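Long-range contacts in EccC5 (Mycobacterium xenopi RIVM700367, PDB 7B9F), which is probably the FtsK/SpoIIIE-type ATPase of the ESX-5 type VII secretion machinery in the mycobacterial inner membrane, driving protein export: residues 265-270 with 408-413; 145-150 with 245-250; 271-276 with 283-288. All coordinates share one frame; numbering follows the deposited sequence.

Interaction 1: 265-270 with 408-413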
loop_
_atom_site.group_PDB
_atom_site.type_symbol
_atom_site.label_atom_id
_atom_site.label_comp_id
_atom_site.label_asym_id
_atom_site.label_seq_id
_atom_site.Cartn_x
_atom_site.Cartn_y
_atom_site.Cartn_z
ATOM N N VAL C 265 36.800 17.034 -6.193
ATOM C CA VAL C 265 37.810 16.138 -5.641
ATOM C C VAL C 265 38.797 16.836 -4.731
ATOM O O VAL C 265 39.649 16.167 -4.142
ATOM C CB VAL C 265 38.618 15.429 -6.740
ATOM C CG1 VAL C 265 37.692 14.840 -7.763
ATOM C CG2 VAL C 265 39.572 16.394 -7.389
ATOM N N LYS C 266 38.720 18.158 -4.604
ATOM C CA LYS C 266 39.640 18.865 -3.721
ATOM C C LYS C 266 39.437 18.478 -2.263
ATOM O O LYS C 266 40.355 18.619 -1.453
ATOM C CB LYS C 266 39.493 20.370 -3.914
ATOM C CG LYS C 266 38.168 20.938 -3.485
ATOM C CD LYS C 266 38.072 22.393 -3.870
ATOM C CE LYS C 266 36.705 22.957 -3.576
ATOM N NZ LYS C 266 35.753 22.717 -4.684
ATOM N N TRP C 267 38.251 17.990 -1.912
ATOM C CA TRP C 267 37.980 17.587 -0.539
ATOM C C TRP C 267 38.682 16.285 -0.173
ATOM O O TRP C 267 39.102 16.108 0.975
ATOM C CB TRP C 267 36.477 17.456 -0.351
ATOM C CG TRP C 267 35.742 18.709 -0.634
ATOM C CD1 TRP C 267 34.802 18.894 -1.588
ATOM C CD2 TRP C 267 35.817 19.931 0.098
ATOM N NE1 TRP C 267 34.321 20.173 -1.537
ATOM C CE2 TRP C 267 34.924 20.828 -0.500
ATOM C CE3 TRP C 267 36.569 20.361 1.189
ATOM C CZ2 TRP C 267 34.761 22.124 -0.050
ATOM C CZ3 TRP C 267 36.405 21.644 1.634
ATOM C CH2 TRP C 267 35.509 22.511 1.019
ATOM N N ILE C 268 38.810 15.365 -1.123
ATOM C CA ILE C 268 39.262 13.992 -0.852
ATOM C C ILE C 268 40.716 14.013 -0.396
ATOM O O ILE C 268 41.531 14.738 -0.986
ATOM C CB ILE C 268 39.090 13.133 -2.102
ATOM C CG1 ILE C 268 37.629 13.092 -2.516
ATOM C CG2 ILE C 268 39.580 11.732 -1.873
ATOM C CD1 ILE C 268 36.774 12.327 -1.573
ATOM N N PRO C 269 41.082 13.268 0.650
ATOM C CA PRO C 269 42.470 13.304 1.119
ATOM C C PRO C 269 43.450 12.666 0.165
ATOM O O PRO C 269 44.622 13.055 0.159
ATOM C CB PRO C 269 42.412 12.528 2.437
ATOM C CG PRO C 269 41.032 12.655 2.872
ATOM C CD PRO C 269 40.226 12.577 1.616
ATOM N N HIS C 270 43.016 11.689 -0.629
ATOM C CA HIS C 270 43.942 10.957 -1.482
ATOM C C HIS C 270 44.538 11.813 -2.580
ATOM O O HIS C 270 45.568 11.440 -3.142
ATOM C CB HIS C 270 43.261 9.742 -2.100
ATOM C CG HIS C 270 42.582 8.857 -1.105
ATOM N ND1 HIS C 270 41.451 9.231 -0.418
ATOM C CD2 HIS C 270 42.890 7.614 -0.672
ATOM C CE1 HIS C 270 41.089 8.255 0.393
ATOM N NE2 HIS C 270 41.946 7.262 0.257
ATOM N N PHE C 408 29.785 12.827 -0.695
ATOM C CA PHE C 408 30.772 11.910 -0.143
ATOM C C PHE C 408 32.083 12.624 0.126
ATOM O O PHE C 408 32.737 12.366 1.139
ATOM C CB PHE C 408 31.002 10.743 -1.094
ATOM C CG PHE C 408 32.160 9.872 -0.714
ATOM C CD1 PHE C 408 32.021 8.927 0.272
ATOM C CD2 PHE C 408 33.382 10.000 -1.334
ATOM C CE1 PHE C 408 33.072 8.129 0.624
ATOM C CE2 PHE C 408 34.431 9.199 -0.987
ATOM C CZ PHE C 408 34.276 8.268 -0.006
ATOM N N ALA C 409 32.486 13.519 -0.776
ATOM C CA ALA C 409 33.748 14.222 -0.612
ATOM C C ALA C 409 33.723 15.140 0.596
ATOM O O ALA C 409 34.722 15.254 1.310
ATOM C CB ALA C 409 34.072 15.012 -1.873
ATOM N N HIS C 410 32.600 15.814 0.835
ATOM C CA HIS C 410 32.479 16.595 2.059
ATOM C C HIS C 410 32.528 15.702 3.285
ATOM O O HIS C 410 33.143 16.062 4.292
ATOM C CB HIS C 410 31.199 17.420 2.061
ATOM C CG HIS C 410 31.286 18.674 1.254
ATOM N ND1 HIS C 410 31.285 18.678 -0.122
ATOM C CD2 HIS C 410 31.410 19.966 1.633
ATOM C CE1 HIS C 410 31.376 19.921 -0.555
ATOM N NE2 HIS C 410 31.461 20.722 0.489
ATOM N N GLN C 411 31.878 14.538 3.229
ATOM C CA GLN C 411 31.968 13.605 4.347
ATOM C C GLN C 411 33.393 13.113 4.539
ATOM O O GLN C 411 33.864 12.970 5.668
ATOM C CB GLN C 411 31.047 12.415 4.118
ATOM C CG GLN C 411 29.602 12.681 4.393
ATOM C CD GLN C 411 29.233 12.481 5.836
ATOM O OE1 GLN C 411 30.085 12.512 6.720
ATOM N NE2 GLN C 411 27.950 12.272 6.091
ATOM N N MET C 412 34.089 12.845 3.439
ATOM C CA MET C 412 35.393 12.202 3.505
ATOM C C MET C 412 36.458 13.160 4.009
ATOM O O MET C 412 37.453 12.728 4.593
ATOM C CB MET C 412 35.754 11.683 2.117
ATOM C CG MET C 412 36.986 10.842 2.006
ATOM S SD MET C 412 36.776 9.297 2.876
ATOM C CE MET C 412 38.480 8.886 3.181
ATOM N N ALA C 413 36.276 14.458 3.777
ATOM C CA ALA C 413 37.271 15.456 4.140
ATOM C C ALA C 413 37.386 15.669 5.635
ATOM O O ALA C 413 38.319 16.342 6.077
ATOM C CB ALA C 413 36.938 16.786 3.479
#
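F408 meets I268 at the start of the contact: CE2 of its ring lies 4.0 Å from I268 CD1, while the ring also packs on C239 and F243 of helix 227-244. One residue on, the A409 methyl points toward 265-270 and touches two neighbours, W267 CB at 3.8 Å and I268 CD1 also at 3.8 Å. H410 brings its imidazole over one face of the W267 indole, displaced toward the rim; the other face of the indole carries K266 CG. The two rings are neither stacked nor edge-to-face: the five-membered ring of W267 and the H410 ring have centroids 4.0 Å apart and planes at 46°. H410 ND1 is hydrogen-bonded to E406 O one turn earlier, which ties the imidazole to its own helix. Here the end of helix 402-412, the last in the modelled chain, packs on the connection between strands 250-256 and 272-273, by apolar and aromatic contact with no hydrogen bond across. M412 has CG anti to its backbone N (chi1 -173°), placing it 3.7 Å from P269 CD and close to I268 CD1. The bend at chi2 turns SD aside, and beyond it M412 CE lies at the edge of the H270 ring, 3.9 Å from H270 CE1. H270 NE2 is probably hydrogen-bonded to H245 O. A413, finally, sets its CB 3.9 Å from W267 CB.

Interaction 2: 145-150 with 245-250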
loop_
_atom_site.group_PDB
_atom_site.type_symbol
_atom_site.label_atom_id
_atom_site.label_comp_id
_atom_site.label_asym_id
_atom_site.label_seq_id
_atom_site.Cartn_x
_atom_site.Cartn_y
_atom_site.Cartn_z
ATOM N N SER C 145 34.184 0.742 8.812
ATOM C CA SER C 145 34.733 -0.060 7.731
ATOM C C SER C 145 35.607 0.749 6.789
ATOM O O SER C 145 36.047 0.219 5.767
ATOM C CB SER C 145 33.613 -0.726 6.931
ATOM O OG SER C 145 32.936 -1.699 7.698
ATOM N N SER C 146 35.845 2.017 7.092
ATOM C CA SER C 146 36.577 2.885 6.186
ATOM C C SER C 146 38.037 2.475 6.109
ATOM O O SER C 146 38.669 2.187 7.125
ATOM C CB SER C 146 36.466 4.335 6.651
ATOM O OG SER C 146 37.028 5.244 5.726
ATOM N N ARG C 147 38.558 2.447 4.883
ATOM C CA ARG C 147 39.981 2.290 4.597
ATOM C C ARG C 147 40.565 1.032 5.223
ATOM O O ARG C 147 41.673 1.039 5.756
ATOM C CB ARG C 147 40.760 3.505 5.060
ATOM C CG ARG C 147 40.324 4.799 4.469
ATOM C CD ARG C 147 41.128 5.816 5.176
ATOM N NE ARG C 147 40.847 7.177 4.804
ATOM C CZ ARG C 147 41.260 8.191 5.539
ATOM N NH1 ARG C 147 41.949 7.945 6.639
ATOM N NH2 ARG C 147 40.999 9.434 5.190
ATOM N N MET C 148 39.821 -0.060 5.160
ATOM C CA MET C 148 40.259 -1.251 5.865
ATOM C C MET C 148 41.158 -2.144 5.034
ATOM O O MET C 148 41.476 -3.248 5.480
ATOM C CB MET C 148 39.064 -2.066 6.361
ATOM C CG MET C 148 38.190 -2.669 5.294
ATOM S SD MET C 148 36.828 -3.534 6.101
ATOM C CE MET C 148 35.904 -4.160 4.705
ATOM N N TRP C 149 41.550 -1.732 3.834
ATOM C CA TRP C 149 42.390 -2.609 3.037
ATOM C C TRP C 149 43.866 -2.450 3.328
ATOM O O TRP C 149 44.348 -1.373 3.685
ATOM C CB TRP C 149 42.114 -2.443 1.552
ATOM C CG TRP C 149 40.807 -2.950 1.366
ATOM C CD1 TRP C 149 39.656 -2.254 1.287
ATOM C CD2 TRP C 149 40.442 -4.307 1.532
ATOM N NE1 TRP C 149 38.589 -3.106 1.254
ATOM C CE2 TRP C 149 39.057 -4.379 1.418
ATOM C CE3 TRP C 149 41.168 -5.490 1.703
ATOM C CZ2 TRP C 149 38.388 -5.569 1.474
ATOM C CZ3 TRP C 149 40.508 -6.661 1.765
ATOM C CH2 TRP C 149 39.136 -6.701 1.653
ATOM N N GLU C 150 44.583 -3.555 3.157
ATOM C CA GLU C 150 45.967 -3.677 3.572
ATOM C C GLU C 150 46.849 -4.045 2.396
ATOM O O GLU C 150 46.489 -4.883 1.567
ATOM C CB GLU C 150 46.110 -4.714 4.680
ATOM C CG GLU C 150 45.452 -4.311 5.988
ATOM C CD GLU C 150 46.116 -3.117 6.666
ATOM O OE1 GLU C 150 45.524 -2.578 7.621
ATOM O OE2 GLU C 150 47.250 -2.750 6.297
ATOM N N HIS C 245 40.326 2.422 0.327
ATOM C CA HIS C 245 41.775 2.446 0.470
ATOM C C HIS C 245 42.237 3.739 1.114
ATOM O O HIS C 245 41.765 4.822 0.768
ATOM C CB HIS C 245 42.454 2.275 -0.867
ATOM C CG HIS C 245 42.164 0.966 -1.515
ATOM N ND1 HIS C 245 40.929 0.649 -2.029
ATOM C CD2 HIS C 245 42.948 -0.112 -1.723
ATOM C CE1 HIS C 245 40.966 -0.569 -2.535
ATOM N NE2 HIS C 245 42.180 -1.053 -2.359
ATOM N N GLY C 246 43.177 3.620 2.036
ATOM C CA GLY C 246 43.669 4.758 2.764
ATOM C C GLY C 246 44.547 5.632 1.905
ATOM O O GLY C 246 45.022 5.220 0.849
ATOM N N PRO C 247 44.749 6.879 2.327
ATOM C CA PRO C 247 45.633 7.775 1.578
ATOM C C PRO C 247 47.069 7.318 1.532
ATOM O O PRO C 247 47.821 7.778 0.668
ATOM C CB PRO C 247 45.506 9.096 2.337
ATOM C CG PRO C 247 44.164 9.038 2.920
ATOM C CD PRO C 247 43.981 7.611 3.336
ATOM N N ASP C 248 47.487 6.446 2.439
ATOM C CA ASP C 248 48.856 5.966 2.420
ATOM C C ASP C 248 49.077 4.824 1.443
ATOM O O ASP C 248 50.226 4.512 1.131
ATOM C CB ASP C 248 49.280 5.575 3.837
ATOM C CG ASP C 248 48.450 4.442 4.417
ATOM O OD1 ASP C 248 47.502 3.963 3.764
ATOM O OD2 ASP C 248 48.742 4.031 5.558
ATOM N N HIS C 249 48.014 4.190 0.962
ATOM C CA HIS C 249 48.150 3.105 0.004
ATOM C C HIS C 249 47.805 3.506 -1.418
ATOM O O HIS C 249 48.392 2.967 -2.356
ATOM C CB HIS C 249 47.270 1.924 0.408
ATOM C CG HIS C 249 47.657 1.302 1.711
ATOM N ND1 HIS C 249 46.825 0.455 2.406
ATOM C CD2 HIS C 249 48.797 1.386 2.435
ATOM C CE1 HIS C 249 47.431 0.053 3.508
ATOM N NE2 HIS C 249 48.630 0.602 3.548
ATOM N N VAL C 250 46.860 4.417 -1.609
ATOM C CA VAL C 250 46.435 4.844 -2.934
ATOM C C VAL C 250 46.431 6.362 -2.985
ATOM O O VAL C 250 45.811 7.011 -2.140
ATOM C CB VAL C 250 45.043 4.297 -3.289
ATOM C CG1 VAL C 250 44.604 4.824 -4.617
ATOM C CG2 VAL C 250 45.068 2.798 -3.344
#
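R147 lies against G246 and P247, its side chain passing from the first to the second. R147 CB is 3.9 Å from G246 CA. CG, anti to the carbonyl carbon of R147 (chi1 -58°), stays over the same glycine, and R147 CD comes within 3.7 Å of G246 CA. The chain is extended from CG to NE, which sets R147 NE 3.5 Å from P247 CD; that carbon lies over the centre of one guanidinium face, and R147 NH2 ends 3.9 Å from P247 CG. The backbone that presents this arginine is a type II beta turn from S145 to M148, and R147 is also joined by a backbone hydrogen bond to F243 of helix 227-244. Beyond the turn, W149 puts CB over one face of the H245 ring, 4.1 Å from H245 CD2; the two rings meet obliquely, with planes at 31°. H245, just past the end of helix 227-244, also meets F160 edge-to-face. The polar link across is H249 ND1 to W149 O, 3.3 Å, in the plane of the imidazole but weak at an N-H...O angle of 121°. With one weak bond and a guanidinium that rests with one face on the CD corner of a proline, the loop at 145-150 is joined to the helix-to-strand connection at 245-250 mainly by van der Waals packing, not by paired charges.

Interaction 3: 271-276 with 283-288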
loop_
_atom_site.group_PDB
_atom_site.type_symbol
_atom_site.label_atom_id
_atom_site.label_comp_id
_atom_site.label_asym_id
_atom_site.label_seq_id
_atom_site.Cartn_x
_atom_site.Cartn_y
_atom_site.Cartn_z
ATOM N N PHE C 271 43.939 12.947 -2.892
ATOM C CA PHE C 271 44.507 13.828 -3.892
ATOM C C PHE C 271 45.551 14.761 -3.310
ATOM O O PHE C 271 46.143 15.544 -4.050
ATOM C CB PHE C 271 43.411 14.644 -4.564
ATOM C CG PHE C 271 42.498 13.834 -5.415
ATOM C CD1 PHE C 271 41.450 13.141 -4.859
ATOM C CD2 PHE C 271 42.685 13.766 -6.773
ATOM C CE1 PHE C 271 40.610 12.395 -5.640
ATOM C CE2 PHE C 271 41.845 13.019 -7.555
ATOM C CZ PHE C 271 40.807 12.335 -6.988
ATOM N N GLY C 272 45.794 14.695 -2.012
ATOM C CA GLY C 272 46.768 15.572 -1.410
ATOM C C GLY C 272 48.192 15.181 -1.723
ATOM O O GLY C 272 48.623 14.076 -1.396
ATOM N N ASP C 273 48.928 16.072 -2.364
ATOM C CA ASP C 273 50.341 15.843 -2.611
ATOM C C ASP C 273 51.122 16.160 -1.347
ATOM O O ASP C 273 51.097 17.306 -0.892
ATOM C CB ASP C 273 50.821 16.716 -3.757
ATOM C CG ASP C 273 52.207 16.354 -4.234
ATOM O OD1 ASP C 273 52.794 15.382 -3.724
ATOM O OD2 ASP C 273 52.714 17.048 -5.139
ATOM N N PRO C 274 51.817 15.193 -0.752
ATOM C CA PRO C 274 52.536 15.481 0.495
ATOM C C PRO C 274 53.694 16.443 0.323
ATOM O O PRO C 274 54.072 17.114 1.289
ATOM C CB PRO C 274 53.019 14.097 0.941
ATOM C CG PRO C 274 52.117 13.139 0.236
ATOM C CD PRO C 274 51.860 13.764 -1.084
ATOM N N ARG C 275 54.269 16.539 -0.870
ATOM C CA ARG C 275 55.487 17.321 -1.026
ATOM C C ARG C 275 55.218 18.819 -1.019
ATOM O O ARG C 275 55.955 19.572 -0.379
ATOM C CB ARG C 275 56.204 16.912 -2.306
ATOM C CG ARG C 275 56.772 15.510 -2.256
ATOM C CD ARG C 275 57.493 15.183 -3.539
ATOM N NE ARG C 275 56.556 15.071 -4.651
ATOM C CZ ARG C 275 56.497 15.927 -5.665
ATOM N NH1 ARG C 275 57.321 16.963 -5.711
ATOM N NH2 ARG C 275 55.610 15.749 -6.631
ATOM N N ARG C 276 54.179 19.278 -1.704
ATOM C CA ARG C 276 53.879 20.701 -1.777
ATOM C C ARG C 276 52.753 21.022 -0.810
ATOM O O ARG C 276 51.706 20.368 -0.829
ATOM C CB ARG C 276 53.499 21.138 -3.196
ATOM C CG ARG C 276 53.343 22.659 -3.334
ATOM C CD ARG C 276 52.661 23.098 -4.636
ATOM N NE ARG C 276 52.347 24.532 -4.635
ATOM C CZ ARG C 276 51.121 25.048 -4.532
ATOM N NH1 ARG C 276 50.065 24.261 -4.429
ATOM N NH2 ARG C 276 50.950 26.362 -4.540
ATOM N N ALA C 283 48.911 20.020 -1.400
ATOM C CA ALA C 283 48.540 20.539 -2.707
ATOM C C ALA C 283 47.674 19.539 -3.453
ATOM O O ALA C 283 47.922 18.333 -3.419
ATOM C CB ALA C 283 49.785 20.860 -3.521
ATOM N N ARG C 284 46.651 20.044 -4.128
ATOM C CA ARG C 284 45.737 19.184 -4.861
ATOM C C ARG C 284 46.386 18.735 -6.160
ATOM O O ARG C 284 46.998 19.537 -6.868
ATOM C CB ARG C 284 44.421 19.899 -5.144
ATOM C CG ARG C 284 43.399 19.821 -4.028
ATOM C CD ARG C 284 43.755 20.683 -2.831
ATOM N NE ARG C 284 43.797 22.099 -3.171
ATOM C CZ ARG C 284 44.476 23.008 -2.488
ATOM N NH1 ARG C 284 45.168 22.657 -1.424
ATOM N NH2 ARG C 284 44.463 24.275 -2.867
ATOM N N MET C 285 46.263 17.445 -6.460
ATOM C CA MET C 285 46.945 16.831 -7.596
ATOM C C MET C 285 46.024 16.783 -8.812
ATOM O O MET C 285 45.735 15.732 -9.366
ATOM C CB MET C 285 47.430 15.441 -7.205
ATOM C CG MET C 285 48.761 15.475 -6.508
ATOM S SD MET C 285 49.076 14.062 -5.441
ATOM C CE MET C 285 49.439 12.766 -6.587
ATOM N N VAL C 286 45.551 17.953 -9.220
ATOM C CA VAL C 286 44.735 18.098 -10.418
ATOM C C VAL C 286 45.457 19.025 -11.376
ATOM O O VAL C 286 45.771 20.165 -11.022
ATOM C CB VAL C 286 43.337 18.636 -10.090
ATOM C CG1 VAL C 286 42.544 18.807 -11.355
ATOM C CG2 VAL C 286 42.633 17.689 -9.159
ATOM N N TYR C 287 45.699 18.546 -12.586
ATOM C CA TYR C 287 46.491 19.267 -13.563
ATOM C C TYR C 287 45.685 19.475 -14.833
ATOM O O TYR C 287 44.856 18.640 -15.201
ATOM C CB TYR C 287 47.758 18.510 -13.876
ATOM C CG TYR C 287 48.587 18.238 -12.658
ATOM C CD1 TYR C 287 49.412 19.210 -12.137
ATOM C CD2 TYR C 287 48.545 17.012 -12.026
ATOM C CE1 TYR C 287 50.175 18.972 -11.029
ATOM C CE2 TYR C 287 49.307 16.767 -10.914
ATOM C CZ TYR C 287 50.119 17.752 -10.423
ATOM O OH TYR C 287 50.882 17.527 -9.312
ATOM N N THR C 288 45.933 20.592 -15.505
ATOM C CA THR C 288 45.169 20.934 -16.694
ATOM C C THR C 288 45.806 20.450 -17.984
ATOM O O THR C 288 45.194 20.597 -19.044
ATOM C CB THR C 288 44.972 22.442 -16.786
ATOM O OG1 THR C 288 46.248 23.076 -16.903
ATOM C CG2 THR C 288 44.274 22.951 -15.551
#
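This is a short antiparallel beta pairing at the margin of the large mixed sheet, where strand 272-273, outermost within the chain, runs beside strand 282-287. G272 and R284 form a non-hydrogen-bonded pair, and D273 and A283 the hydrogen-bonded one. D273 N donates to A283 O over 2.7 Å. The chain then turns a corner at P274 and R275, and the bond from A283 N goes to R276 O at 2.9 Å. On the other side of the pairing, M285 N makes a weak bond to F271 O. M285 is the centre of an inverse gamma turn that interrupts strand 282-287. Its CG is anti to the carbonyl carbon and SD follows in a nearly extended turn (chi2 156°), M285 SD resting 3.6 Å from D273 CB, with the two side chains crossing at about a right angle. D273 and A283 share one face of the sheet, with R276 beside them: R276 CB lies 3.7 Å from A283 CB, the arginine chain is extended from CG to NE, and R276 NH1 is 3.5 Å from the same methyl, which lies at the guanidinium edge. The D273 carboxylate turns to the corner, where OD1 takes a weak bond from R275 N. On the other face R284, its chain folded, forms a salt bridge with D278. Strand 282-287 lies between strand 272-273 and the parallel strand 250-256, joined to the latter by backbone hydrogen bonds between M285 and V254 and between Y287 and V254, while F271 packs on M252 and V254 and M285 on Q251 and I253.

How the interactions relate
Along the chain interaction 2 closes before interaction 1 opens, and interaction 3 is nested within the loop that interaction 1 closes. All three lie on one side of the chain's centre. Interactions 1 and 2 have centres about 14 Å apart and touch where H270 and M412 of interaction 1 meet the 245-250 and 145-150 segments. Interactions 1 and 3, centres about 13 Å apart, meet where V265 packs on F271 and V286. Interactions 2 and 3, centres about 19 Å apart, do not touch, so 265-270 bridges them. Together they tie helices 227-244 and 402-412 to the margin of the mixed sheet, where K266, W267 and H410 also pack on another protein of the assembly.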